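Local coordinates for protein Rna-directed RNA polymerase (Infectious pancreatic necrosis virus, PDB 3ZED) that probably acts as the viral RNA-dependent RNA polymerase, extending RNA with ribonucleoside triphosphates, and occurs both free and covalently attached to the genomic RNA, at residues 181-185 and 508-514; 406-410 and 467-471; 140-146 and 624-629; 534-538 and 549-554; 724-728 and 761-765. All blocks are in the same frame, centred on the assembly; numbering follows the deposited sequence.

Contact 1: residues 181-185 and 508-514; sequences RNPNK and EEKTGIN. With K (potassium ion), chain K.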
# COMPACT_ATOMS: atom_id res chain seq x y z
N ARG B 181 0.62 -16.44 19.32
CA ARG B 181 1.01 -17.82 18.96
C ARG B 181 2.35 -17.88 18.20
O ARG B 181 3.09 -18.86 18.35
CB ARG B 181 -0.10 -18.49 18.13
CG ARG B 181 -0.38 -17.85 16.76
CD ARG B 181 -1.36 -18.72 15.98
NE ARG B 181 -1.61 -18.25 14.63
CZ ARG B 181 -0.90 -18.60 13.56
NH1 ARG B 181 0.12 -19.44 13.68
NH2 ARG B 181 -1.20 -18.11 12.36
N ASN B 182 2.64 -16.86 17.37
CA ASN B 182 3.83 -16.83 16.55
C ASN B 182 4.44 -15.42 16.61
O ASN B 182 4.24 -14.61 15.69
CB ASN B 182 3.48 -17.28 15.11
CG ASN B 182 4.68 -17.40 14.20
OD1 ASN B 182 5.71 -17.95 14.57
ND2 ASN B 182 4.59 -16.82 13.02
N PRO B 183 5.18 -15.10 17.71
CA PRO B 183 5.78 -13.76 17.84
C PRO B 183 6.69 -13.38 16.68
O PRO B 183 7.39 -14.22 16.12
CB PRO B 183 6.58 -13.87 19.15
CG PRO B 183 5.91 -14.95 19.92
CD PRO B 183 5.52 -15.95 18.87
N ASN B 184 6.68 -12.08 16.34
CA ASN B 184 7.48 -11.51 15.26
C ASN B 184 8.94 -11.78 15.46
O ASN B 184 9.42 -11.87 16.60
CB ASN B 184 7.26 -10.01 15.17
CG ASN B 184 5.90 -9.62 14.69
OD1 ASN B 184 5.12 -10.45 14.20
ND2 ASN B 184 5.56 -8.36 14.85
N LYS B 185 9.67 -11.92 14.35
CA LYS B 185 11.12 -12.10 14.38
C LYS B 185 11.77 -11.09 13.46
O LYS B 185 11.28 -10.85 12.36
CB LYS B 185 11.53 -13.52 13.98
CG LYS B 185 11.16 -14.58 15.00
CD LYS B 185 11.49 -15.95 14.52
CE LYS B 185 11.20 -16.94 15.63
NZ LYS B 185 11.72 -18.27 15.28
N GLU B 508 6.04 -20.58 9.39
CA GLU B 508 5.49 -19.52 10.23
C GLU B 508 6.42 -19.26 11.42
O GLU B 508 6.85 -18.12 11.62
CB GLU B 508 4.09 -19.88 10.75
CG GLU B 508 2.94 -19.66 9.79
CD GLU B 508 1.60 -19.72 10.52
OE1 GLU B 508 1.37 -20.68 11.29
OE2 GLU B 508 0.82 -18.75 10.39
N GLU B 509 6.79 -20.34 12.15
CA GLU B 509 7.68 -20.27 13.30
C GLU B 509 9.10 -19.92 12.87
O GLU B 509 9.77 -19.16 13.55
CB GLU B 509 7.65 -21.58 14.09
CG GLU B 509 8.58 -21.61 15.29
CD GLU B 509 8.52 -22.85 16.16
OE1 GLU B 509 7.90 -23.87 15.75
OE2 GLU B 509 9.09 -22.80 17.27
N LYS B 510 9.57 -20.49 11.75
CA LYS B 510 10.93 -20.23 11.27
C LYS B 510 11.12 -18.71 10.93
O LYS B 510 12.17 -18.16 11.23
CB LYS B 510 11.26 -21.13 10.04
CG LYS B 510 12.62 -20.92 9.36
CD LYS B 510 13.79 -21.47 10.15
CE LYS B 510 15.14 -21.08 9.56
NZ LYS B 510 15.57 -22.04 8.52
N THR B 511 10.09 -18.05 10.36
CA THR B 511 10.18 -16.65 9.92
C THR B 511 9.58 -15.60 10.90
O THR B 511 9.84 -14.41 10.75
CB THR B 511 9.47 -16.48 8.55
OG1 THR B 511 8.08 -16.79 8.69
CG2 THR B 511 10.09 -17.34 7.45
N GLY B 512 8.74 -16.04 11.84
CA GLY B 512 8.03 -15.15 12.76
C GLY B 512 6.89 -14.43 12.05
O GLY B 512 6.31 -13.48 12.59
N ILE B 513 6.56 -14.89 10.81
CA ILE B 513 5.55 -14.29 9.94
C ILE B 513 4.38 -15.27 9.80
O ILE B 513 4.56 -16.39 9.32
CB ILE B 513 6.16 -13.87 8.56
CG1 ILE B 513 7.30 -12.85 8.75
CG2 ILE B 513 5.08 -13.28 7.63
CD1 ILE B 513 8.33 -12.76 7.58
N ASN B 514 3.19 -14.84 10.23
CA ASN B 514 1.95 -15.61 10.12
C ASN B 514 1.42 -15.53 8.71
O ASN B 514 1.45 -14.46 8.10
CB ASN B 514 0.89 -15.07 11.09
CG ASN B 514 1.22 -15.14 12.56
OD1 ASN B 514 2.38 -15.05 12.95
ND2 ASN B 514 0.22 -15.23 13.39
K K K . 4.00 -12.91 13.70
O HOH W 1 1.18 -14.46 16.35
O HOH W 2 7.91 -11.21 11.92
O HOH W 3 11.19 -12.16 9.69
O HOH W 4 14.25 -18.89 13.04

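Contact 2: residues 406-410 and 467-471; sequences GEANC and YGQGS. With K (potassium ion), chain K.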
# COMPACT_ATOMS: atom_id res chain seq x y z
N GLY B 406 -1.01 -8.99 7.56
CA GLY B 406 0.35 -8.65 7.13
C GLY B 406 1.17 -7.71 7.99
O GLY B 406 2.18 -8.12 8.57
N GLU B 407 0.75 -6.43 8.02
CA GLU B 407 1.35 -5.29 8.72
C GLU B 407 1.77 -5.59 10.18
O GLU B 407 2.81 -5.10 10.63
CB GLU B 407 0.37 -4.10 8.72
CG GLU B 407 0.20 -3.42 7.37
CD GLU B 407 -0.89 -3.94 6.45
OE1 GLU B 407 -1.18 -5.16 6.48
OE2 GLU B 407 -1.46 -3.13 5.69
N ALA B 408 0.99 -6.42 10.90
CA ALA B 408 1.23 -6.79 12.31
C ALA B 408 2.50 -7.63 12.49
O ALA B 408 3.04 -7.68 13.60
CB ALA B 408 0.02 -7.54 12.88
N ASN B 409 2.99 -8.29 11.41
CA ASN B 409 4.20 -9.14 11.43
C ASN B 409 5.49 -8.31 11.26
O ASN B 409 6.60 -8.84 11.41
CB ASN B 409 4.14 -10.18 10.30
CG ASN B 409 3.02 -11.17 10.45
OD1 ASN B 409 3.11 -12.16 11.18
ND2 ASN B 409 1.95 -10.96 9.72
N CYS B 410 5.35 -7.04 10.89
CA CYS B 410 6.48 -6.17 10.63
C CYS B 410 7.18 -5.69 11.90
O CYS B 410 6.54 -5.24 12.84
CB CYS B 410 6.05 -4.99 9.77
SG CYS B 410 7.41 -4.10 8.98
N TYR B 467 1.15 -2.33 17.19
CA TYR B 467 1.90 -3.58 17.04
C TYR B 467 2.10 -3.82 15.52
O TYR B 467 1.12 -3.91 14.77
CB TYR B 467 1.19 -4.75 17.75
CG TYR B 467 1.15 -4.59 19.27
CD1 TYR B 467 0.11 -3.90 19.89
CD2 TYR B 467 2.17 -5.09 20.07
CE1 TYR B 467 0.06 -3.76 21.28
CE2 TYR B 467 2.13 -4.95 21.46
CZ TYR B 467 1.08 -4.28 22.07
OH TYR B 467 1.01 -4.12 23.45
N GLY B 468 3.36 -3.81 15.09
CA GLY B 468 3.73 -3.94 13.69
C GLY B 468 3.76 -2.60 12.99
O GLY B 468 3.80 -1.56 13.66
N GLN B 469 3.72 -2.59 11.63
CA GLN B 469 3.74 -1.34 10.88
C GLN B 469 2.33 -0.79 10.74
O GLN B 469 1.36 -1.54 10.64
CB GLN B 469 4.42 -1.49 9.50
CG GLN B 469 3.64 -2.32 8.48
CD GLN B 469 4.10 -2.12 7.06
OE1 GLN B 469 4.64 -1.07 6.68
NE2 GLN B 469 3.89 -3.13 6.23
N GLY B 470 2.24 0.52 10.74
CA GLY B 470 0.96 1.19 10.60
C GLY B 470 0.46 1.07 9.18
O GLY B 470 1.09 1.60 8.27
N SER B 471 -0.67 0.37 9.00
CA SER B 471 -1.32 0.15 7.70
C SER B 471 -1.72 1.46 7.03
O SER B 471 -2.48 2.25 7.58
CB SER B 471 -2.55 -0.73 7.86
OG SER B 471 -3.07 -1.12 6.59
K K K . 4.00 -12.91 13.70

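Contact 3: residues 140-146 and 624-629; sequences FPTGPET and NPLLET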
# COMPACT_ATOMS: atom_id res chain seq x y z
N PHE B 140 -31.53 -18.41 -17.50
CA PHE B 140 -30.07 -18.37 -17.42
C PHE B 140 -29.64 -19.46 -16.42
O PHE B 140 -30.07 -19.39 -15.27
CB PHE B 140 -29.57 -16.99 -16.95
CG PHE B 140 -29.84 -15.81 -17.86
CD1 PHE B 140 -29.56 -15.89 -19.23
CD2 PHE B 140 -30.27 -14.59 -17.35
CE1 PHE B 140 -29.73 -14.78 -20.06
CE2 PHE B 140 -30.45 -13.48 -18.18
CZ PHE B 140 -30.17 -13.58 -19.53
N PRO B 141 -28.82 -20.47 -16.83
CA PRO B 141 -28.42 -21.54 -15.86
C PRO B 141 -27.76 -21.04 -14.56
O PRO B 141 -27.98 -21.64 -13.51
CB PRO B 141 -27.45 -22.42 -16.67
CG PRO B 141 -27.83 -22.17 -18.12
CD PRO B 141 -28.30 -20.73 -18.19
N THR B 142 -26.99 -19.93 -14.60
CA THR B 142 -26.33 -19.35 -13.41
C THR B 142 -27.17 -18.23 -12.76
O THR B 142 -26.77 -17.72 -11.70
CB THR B 142 -24.93 -18.82 -13.77
OG1 THR B 142 -25.04 -17.84 -14.80
CG2 THR B 142 -23.96 -19.93 -14.18
N GLY B 143 -28.29 -17.85 -13.40
CA GLY B 143 -29.20 -16.82 -12.90
C GLY B 143 -29.64 -17.02 -11.45
O GLY B 143 -29.47 -16.10 -10.64
N PRO B 144 -30.18 -18.20 -11.07
CA PRO B 144 -30.65 -18.37 -9.67
C PRO B 144 -29.54 -18.19 -8.63
O PRO B 144 -29.76 -17.54 -7.61
CB PRO B 144 -31.24 -19.79 -9.65
CG PRO B 144 -31.64 -20.04 -11.09
CD PRO B 144 -30.53 -19.39 -11.89
N GLU B 145 -28.33 -18.72 -8.92
CA GLU B 145 -27.18 -18.59 -8.03
C GLU B 145 -26.73 -17.13 -7.93
O GLU B 145 -26.32 -16.72 -6.85
CB GLU B 145 -26.02 -19.48 -8.49
CG GLU B 145 -24.94 -19.72 -7.44
CD GLU B 145 -25.35 -20.27 -6.08
OE1 GLU B 145 -26.32 -21.06 -5.99
OE2 GLU B 145 -24.67 -19.92 -5.09
N THR B 146 -26.84 -16.34 -9.01
CA THR B 146 -26.45 -14.93 -8.99
C THR B 146 -27.42 -14.15 -8.10
O THR B 146 -26.98 -13.36 -7.26
CB THR B 146 -26.39 -14.34 -10.41
OG1 THR B 146 -25.42 -15.06 -11.18
CG2 THR B 146 -26.05 -12.86 -10.42
N ASN B 624 -21.65 -12.23 -16.62
CA ASN B 624 -22.68 -12.84 -15.76
C ASN B 624 -24.02 -12.48 -16.42
O ASN B 624 -24.39 -11.30 -16.39
CB ASN B 624 -22.57 -12.34 -14.32
CG ASN B 624 -23.53 -13.01 -13.39
OD1 ASN B 624 -24.75 -12.99 -13.57
ND2 ASN B 624 -23.01 -13.57 -12.32
N PRO B 625 -24.75 -13.43 -17.06
CA PRO B 625 -25.91 -13.03 -17.85
C PRO B 625 -27.02 -12.36 -17.06
O PRO B 625 -27.56 -11.37 -17.56
CB PRO B 625 -26.37 -14.33 -18.55
CG PRO B 625 -25.75 -15.43 -17.74
CD PRO B 625 -24.44 -14.87 -17.26
N LEU B 626 -27.34 -12.83 -15.87
CA LEU B 626 -28.37 -12.15 -15.09
C LEU B 626 -27.91 -10.76 -14.66
O LEU B 626 -28.65 -9.79 -14.81
CB LEU B 626 -28.80 -12.97 -13.87
CG LEU B 626 -30.12 -12.52 -13.20
CD1 LEU B 626 -31.32 -12.85 -14.07
CD2 LEU B 626 -30.25 -13.11 -11.79
N LEU B 627 -26.69 -10.66 -14.15
CA LEU B 627 -26.14 -9.40 -13.67
C LEU B 627 -26.03 -8.38 -14.81
O LEU B 627 -26.40 -7.23 -14.61
CB LEU B 627 -24.77 -9.61 -12.97
CG LEU B 627 -24.08 -8.37 -12.39
CD1 LEU B 627 -24.96 -7.66 -11.35
CD2 LEU B 627 -22.73 -8.74 -11.78
N GLU B 628 -25.53 -8.82 -15.99
CA GLU B 628 -25.36 -7.99 -17.16
C GLU B 628 -26.73 -7.53 -17.71
O GLU B 628 -26.84 -6.36 -18.06
CB GLU B 628 -24.53 -8.75 -18.24
CG GLU B 628 -24.51 -8.12 -19.63
CD GLU B 628 -24.07 -6.66 -19.74
OE1 GLU B 628 -23.30 -6.18 -18.89
OE2 GLU B 628 -24.45 -6.03 -20.75
N THR B 629 -27.75 -8.40 -17.75
CA THR B 629 -29.08 -8.01 -18.23
C THR B 629 -29.67 -6.92 -17.32
O THR B 629 -30.12 -5.89 -17.85
CB THR B 629 -30.02 -9.22 -18.35
OG1 THR B 629 -29.31 -10.31 -18.96
CG2 THR B 629 -31.27 -8.92 -19.15
O HOH W 5 -26.38 -15.25 -14.21

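Contact 4: residues 534-538 and 549-554; sequences TAPQD and PIRPGK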
# COMPACT_ATOMS: atom_id res chain seq x y z
N THR B 534 -14.73 -24.83 -22.72
CA THR B 534 -16.09 -24.39 -22.35
C THR B 534 -16.36 -22.93 -22.73
O THR B 534 -17.49 -22.47 -22.49
CB THR B 534 -16.36 -24.57 -20.86
OG1 THR B 534 -15.40 -23.82 -20.11
CG2 THR B 534 -16.38 -26.05 -20.44
N ALA B 535 -15.34 -22.18 -23.26
CA ALA B 535 -15.48 -20.79 -23.71
C ALA B 535 -16.72 -20.68 -24.61
O ALA B 535 -16.89 -21.47 -25.54
CB ALA B 535 -14.23 -20.35 -24.49
N PRO B 536 -17.64 -19.75 -24.33
CA PRO B 536 -18.87 -19.70 -25.14
C PRO B 536 -18.62 -19.22 -26.55
O PRO B 536 -17.65 -18.52 -26.82
CB PRO B 536 -19.78 -18.73 -24.40
CG PRO B 536 -19.06 -18.35 -23.16
CD PRO B 536 -17.64 -18.76 -23.24
N GLN B 537 -19.52 -19.63 -27.46
CA GLN B 537 -19.47 -19.21 -28.85
C GLN B 537 -20.34 -17.96 -29.04
O GLN B 537 -20.19 -17.22 -30.01
CB GLN B 537 -19.96 -20.35 -29.75
CG GLN B 537 -19.05 -21.58 -29.74
CD GLN B 537 -17.92 -21.49 -30.75
OE1 GLN B 537 -17.77 -20.51 -31.49
NE2 GLN B 537 -17.10 -22.52 -30.81
N ASP B 538 -21.25 -17.73 -28.11
CA ASP B 538 -22.18 -16.60 -28.20
C ASP B 538 -21.83 -15.45 -27.26
O ASP B 538 -21.43 -15.66 -26.12
CB ASP B 538 -23.62 -17.09 -27.88
CG ASP B 538 -23.80 -17.65 -26.48
OD1 ASP B 538 -23.12 -18.64 -26.14
OD2 ASP B 538 -24.60 -17.07 -25.71
N PRO B 549 -22.90 -14.28 -22.44
CA PRO B 549 -23.19 -15.65 -22.91
C PRO B 549 -24.38 -16.22 -22.11
O PRO B 549 -24.59 -15.82 -20.96
CB PRO B 549 -21.90 -16.40 -22.60
CG PRO B 549 -21.33 -15.69 -21.40
CD PRO B 549 -21.67 -14.24 -21.62
N ILE B 550 -25.15 -17.13 -22.71
CA ILE B 550 -26.26 -17.77 -22.00
C ILE B 550 -25.65 -18.66 -20.91
O ILE B 550 -26.07 -18.61 -19.76
CB ILE B 550 -27.19 -18.54 -22.98
CG1 ILE B 550 -27.85 -17.54 -23.96
CG2 ILE B 550 -28.25 -19.36 -22.20
CD1 ILE B 550 -28.22 -18.04 -25.28
N ARG B 551 -24.59 -19.38 -21.27
CA ARG B 551 -23.84 -20.25 -20.36
C ARG B 551 -22.34 -19.84 -20.37
O ARG B 551 -21.60 -20.21 -21.30
CB ARG B 551 -24.03 -21.73 -20.76
CG ARG B 551 -23.61 -22.74 -19.69
CD ARG B 551 -23.75 -24.16 -20.21
NE ARG B 551 -25.14 -24.50 -20.55
CZ ARG B 551 -26.01 -25.07 -19.72
NH1 ARG B 551 -25.65 -25.35 -18.47
NH2 ARG B 551 -27.24 -25.35 -20.12
N PRO B 552 -21.89 -19.05 -19.37
CA PRO B 552 -20.46 -18.67 -19.29
C PRO B 552 -19.53 -19.88 -19.21
O PRO B 552 -19.90 -20.95 -18.69
CB PRO B 552 -20.37 -17.87 -17.96
CG PRO B 552 -21.75 -17.50 -17.63
CD PRO B 552 -22.65 -18.53 -18.22
N GLY B 553 -18.32 -19.70 -19.72
CA GLY B 553 -17.29 -20.72 -19.67
C GLY B 553 -16.68 -20.80 -18.28
O GLY B 553 -16.88 -19.90 -17.45
N LYS B 554 -15.93 -21.89 -18.03
CA LYS B 554 -15.21 -22.11 -16.78
C LYS B 554 -14.14 -21.01 -16.57
O LYS B 554 -13.36 -20.75 -17.47
CB LYS B 554 -14.54 -23.50 -16.84
CG LYS B 554 -13.73 -23.91 -15.62
CD LYS B 554 -14.61 -24.32 -14.45
CE LYS B 554 -13.80 -24.85 -13.29
NZ LYS B 554 -14.56 -24.70 -12.02
O HOH W 6 -20.11 -22.23 -22.24
O HOH W 7 -23.62 -20.10 -23.73

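Contact 5: residues 724-728 and 761-765; sequences AVWRL and TEELA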
# COMPACT_ATOMS: atom_id res chain seq x y z
N ALA B 724 32.33 -0.35 0.40
CA ALA B 724 32.61 0.28 1.70
C ALA B 724 31.48 1.23 2.10
O ALA B 724 31.13 1.29 3.28
CB ALA B 724 33.93 1.01 1.66
N VAL B 725 30.85 1.92 1.11
CA VAL B 725 29.71 2.82 1.32
C VAL B 725 28.54 2.00 1.91
O VAL B 725 27.91 2.43 2.88
CB VAL B 725 29.30 3.56 0.01
CG1 VAL B 725 28.01 4.37 0.19
CG2 VAL B 725 30.43 4.45 -0.52
N TRP B 726 28.28 0.82 1.33
CA TRP B 726 27.22 -0.09 1.74
C TRP B 726 27.54 -0.69 3.10
O TRP B 726 26.65 -0.81 3.93
CB TRP B 726 27.01 -1.19 0.68
CG TRP B 726 26.52 -0.71 -0.67
CD1 TRP B 726 26.38 0.58 -1.10
CD2 TRP B 726 26.13 -1.54 -1.78
NE1 TRP B 726 25.91 0.60 -2.39
CE2 TRP B 726 25.76 -0.68 -2.84
CE3 TRP B 726 26.04 -2.93 -1.96
CZ2 TRP B 726 25.30 -1.17 -4.07
CZ3 TRP B 726 25.62 -3.42 -3.20
CH2 TRP B 726 25.23 -2.54 -4.23
N ARG B 727 28.83 -1.01 3.36
CA ARG B 727 29.31 -1.53 4.64
C ARG B 727 29.07 -0.51 5.76
O ARG B 727 28.63 -0.91 6.83
CB ARG B 727 30.79 -1.90 4.56
CG ARG B 727 30.98 -3.38 4.30
CD ARG B 727 32.40 -3.81 4.55
NE ARG B 727 33.18 -3.68 3.32
CZ ARG B 727 34.35 -3.07 3.20
NH1 ARG B 727 34.93 -2.51 4.27
NH2 ARG B 727 34.95 -3.00 2.03
N LEU B 728 29.27 0.79 5.47
CA LEU B 728 29.01 1.87 6.42
C LEU B 728 27.52 1.94 6.77
O LEU B 728 27.19 2.14 7.94
CB LEU B 728 29.47 3.23 5.85
CG LEU B 728 30.98 3.53 5.85
CD1 LEU B 728 31.24 4.89 5.26
CD2 LEU B 728 31.57 3.49 7.26
N THR B 761 36.71 6.13 2.06
CA THR B 761 35.53 5.46 2.64
C THR B 761 35.93 4.02 3.08
O THR B 761 35.51 3.56 4.15
CB THR B 761 34.37 5.51 1.65
OG1 THR B 761 34.09 6.89 1.39
CG2 THR B 761 33.12 4.79 2.16
N GLU B 762 36.78 3.35 2.26
CA GLU B 762 37.35 2.02 2.48
C GLU B 762 38.14 1.98 3.80
O GLU B 762 37.92 1.07 4.60
CB GLU B 762 38.26 1.65 1.29
CG GLU B 762 38.65 0.19 1.20
CD GLU B 762 37.51 -0.71 0.78
OE1 GLU B 762 37.24 -0.79 -0.44
OE2 GLU B 762 36.86 -1.28 1.68
N GLU B 763 39.00 2.98 4.03
CA GLU B 763 39.82 3.08 5.23
C GLU B 763 38.96 3.44 6.45
O GLU B 763 39.19 2.90 7.54
CB GLU B 763 40.95 4.11 5.03
CG GLU B 763 42.04 3.65 4.07
CD GLU B 763 43.06 4.70 3.66
OE1 GLU B 763 43.05 5.80 4.25
OE2 GLU B 763 43.88 4.41 2.75
N LEU B 764 37.93 4.30 6.26
CA LEU B 764 37.04 4.74 7.33
C LEU B 764 36.12 3.60 7.79
O LEU B 764 35.87 3.49 8.99
CB LEU B 764 36.25 5.99 6.94
CG LEU B 764 37.04 7.32 6.93
CD1 LEU B 764 36.38 8.35 6.04
CD2 LEU B 764 37.22 7.88 8.32
N ALA B 765 35.65 2.75 6.84
CA ALA B 765 34.82 1.58 7.13
C ALA B 765 35.62 0.56 7.97
O ALA B 765 35.13 0.11 9.01
CB ALA B 765 34.33 0.94 5.84

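Contact 1: residues 181-185 and 508-514
Asn182 lies across the end of helix 507-511 and reaches toward Asn514. Its CG is anti to the backbone N (chi1 -175°), which carries the amide against the backbone of the last helical turn. CB sits 3.3 Å from Asn514 OD1, and CG passes close to the carbonyl of Glu508. At the tip the two branches part: OD1 rests against Glu509 CA at 3.3 Å, while ND2 donates to Asn514 OD1 at 2.8 Å (152° at the hydrogen), from above that carbonyl's plane. ND2 also makes a weak bond to Glu508 O. Asn514 OD1 is thereby held between an amide N-H and a potassium ion. Gly512, the first residue beyond the helix, adopts positive phi (75°) and turns its carbonyl onto the ion, with Gly512 O 2.6 Å from potassium. Asn182 O, Asn184 OD1, Val177 O and Asn409 OD1 complete the six-oxygen potassium site within the palm region; Asn184 ND2 turns to Ala408 O. On one flank Lys185 runs extended, and its NZ meets Glu509 O at 2.8 Å, nearly in line with the C=O. On the other, Arg181 grips the Glu508 carboxylate end-on, with NH1 3.0 Å from OE1 and NH2 2.9 Å from OE2; Glu404 is a second anionic partner, and Asn514 ND2 stands over one guanidinium face.

Contact 2: residues 406-410 and 467-471
The 3-10 turn 407-409 rests on the extended chain at 467-471, with Glu407 O accepting from Gln469 N at 2.9 Å. The same carbonyl takes Cys410 N from the opposite face of its plane, so one oxygen fastens the turn to itself and to its neighbour. Gly468 has no side chain to keep the backbones apart, and its positive phi (87°) also suits glycine; its CA makes a C-H...O contact with Cys410 O at 3.2 Å. Glu407 bends at chi2 (90°), which swings its carboxylate along the other segment until OE2 meets Ser471 OG at 2.7 Å; the hydroxyl donates from well above the carboxylate plane. On the way, Glu407 CB packs on Gln469 CG at 3.7 Å. In this permuted polymerase, segment 406-410 follows the strand that probably carries palm motif A, and Ser471 begins a sequence matching motif B, which runs on into helix 476-493. Glu407 also touches Thr476 and Asn480 there, so its side chain probably links the end of motif A to motif B. From the other side of the turn, Cys410 CB lies against Gln469 CG at 3.8 Å, and Gln469 OE1 is hydrogen-bonded to Asn479 and Asn473. Asn409 faces away from segment 467-471: its ND2 donates to Gly406 O at 3.1 Å, from the same face as Asn409 N, while OD1 coordinates the potassium ion at 2.8 Å.

Contact 3: residues 140-146 and 624-629
Phe140 opens the segment with its ring laid over Pro625, the first residue of helix 625-645. Pro625 CB stands 3.6 Å from the ring centroid and only 13° off its normal, a CH-pi contact over the centre of the face. At the ring's edge, in plane, Leu626 CD1 approaches Phe140 CD2 to 3.9 Å, and the far end of the ring reaches Thr629 OG1. A type I turn from Phe140 to Gly143 then leads the chain into helix 143-156. Within the turn, Thr142 directs its hydroxyl toward the partner helix, where it shares a water with Asn624 OD1 and Leu626 N; the Leu626 N-H points to that water at 3.1 Å. Gly143 comes next, and its carbonyl oxygen lies against Leu626 CD2 at 3.3 Å, while Leu626 extends the apolar layer to Leu131 and Phe134 of helix 125-137. One turn further on, Thr146 receives a hydrogen bond from Asn624 ND2 on its OG1 at 3.1 Å, the hydroxyl lying close to the plane of the amide. Asn624 is the N-cap of its helix: its CG, anti to the backbone N, sets OD1 to accept from Leu627 N at 3.1 Å. The cap amide thus does double work: OD1 caps its own helix while ND2 reaches across to the Thr146 hydroxyl. Segment 140-146 is therefore joined to the thumb region by two kinds of chemistry, apolar ring-proline packing at one end and a polar network of cap amide, hydroxyls and water at the other.

Contact 4: residues 534-538 and 549-554
Thr534 and Asp538 share a first torsion near +60° (chi1 59° and 62°), which sets Thr534 OG1 and the Asp538 carboxylate between backbone N and carbonyl carbon, each turned to a backbone N-H of 549-554. The threonine oxygen accepts from Lys554 N at 2.9 Å in an almost straight bond (169°), with Lys554 CB resting beside it; this hydroxyl is also bonded to Glu530 O in the preceding helix. Asp538 OD2 accepts from Ile550 N at 3.1 Å through its syn lone pair, and the same oxygen lies against Ile550 CG1. The segments are the two legs of an irregular loop between helix 524-533 and strand 556-560 of the thumb, drawn together where Asp538 CA and Pro549 CA lie 5.5 Å apart. Between the two polar ties sits a proline pair: the rings of Pro536 and Pro549 meet with CG of the first 3.5 Å from CB of the second, tighter than usual for carbons. Pro536 CD lies beside Gly553 N, where Gly553 permits the backbones to approach closely and brings its CA 3.3 Å from Thr534 O. Two waters bridge the legs: one molecule donates to Thr534 O and to Arg551 O, the latter at 2.7 Å, and another donates to Asp538 OD1 while accepting from Arg551 N at 2.7 Å.

Contact 5: residues 724-728 and 761-765
Ala724 against Glu762, and Leu728 against Thr761 and Ala765, form the close part of this helix pair, whose local axes come within 8.9 Å and cross at 35°, running in broadly the same direction. Ala724 CB sits 3.7 Å from Glu762 CA, a small side chain set directly on the other helix's backbone. A turn later Leu728 spreads its branches over two neighbours: CD1 touches Thr761 CG2 at 3.6 Å, and CD2 lies over Ala765 CA at 3.8 Å. Thr761 presents its methyl to this layer because CG2 is anti to the backbone N, while OG1 turns back to Trp757 O within its own helix. The more open flank is polar. There Glu762, bent at chi2, brings OE2 to Arg727 NH2 at 2.6 Å, a salt bridge that uses the syn lone pair and lies near the guanidinium plane. Carboxylate and guanidinium are almost coplanar, and one face of the guanidinium is backed by Ala724 CA of its own helix. Arg727 NH2 is bonded to Lys722 O as well, which helps fix its direction. Helix 740-752 packs on Val725, Leu728 and Thr761, completing a small helical bundle within the C-terminal region.

Contacts 1 and 2 are neighbours in the palm region, their centres 13 Å apart, and share one potassium site: Asn409 of contact 2 probably accepts from the backbone of Asn514, and Asn184 probably donates to Ala408 O. In sequence, contact 2 falls between the two halves of contact 1, and contact 3, joining 140-146 to 624-629, spans both as well as contact 4. Contacts 3 and 4 also touch, 12 Å apart between centres, where Pro625 and Pro141 pack on the loop 549-554 at the thumb. Contact 5 comes last along the chain, in the C-terminal region, its centre about 65 Å from that of contact 3, across the molecule. The potassium site shared by contacts 1 and 2 thus lies between two peripheral packing regions.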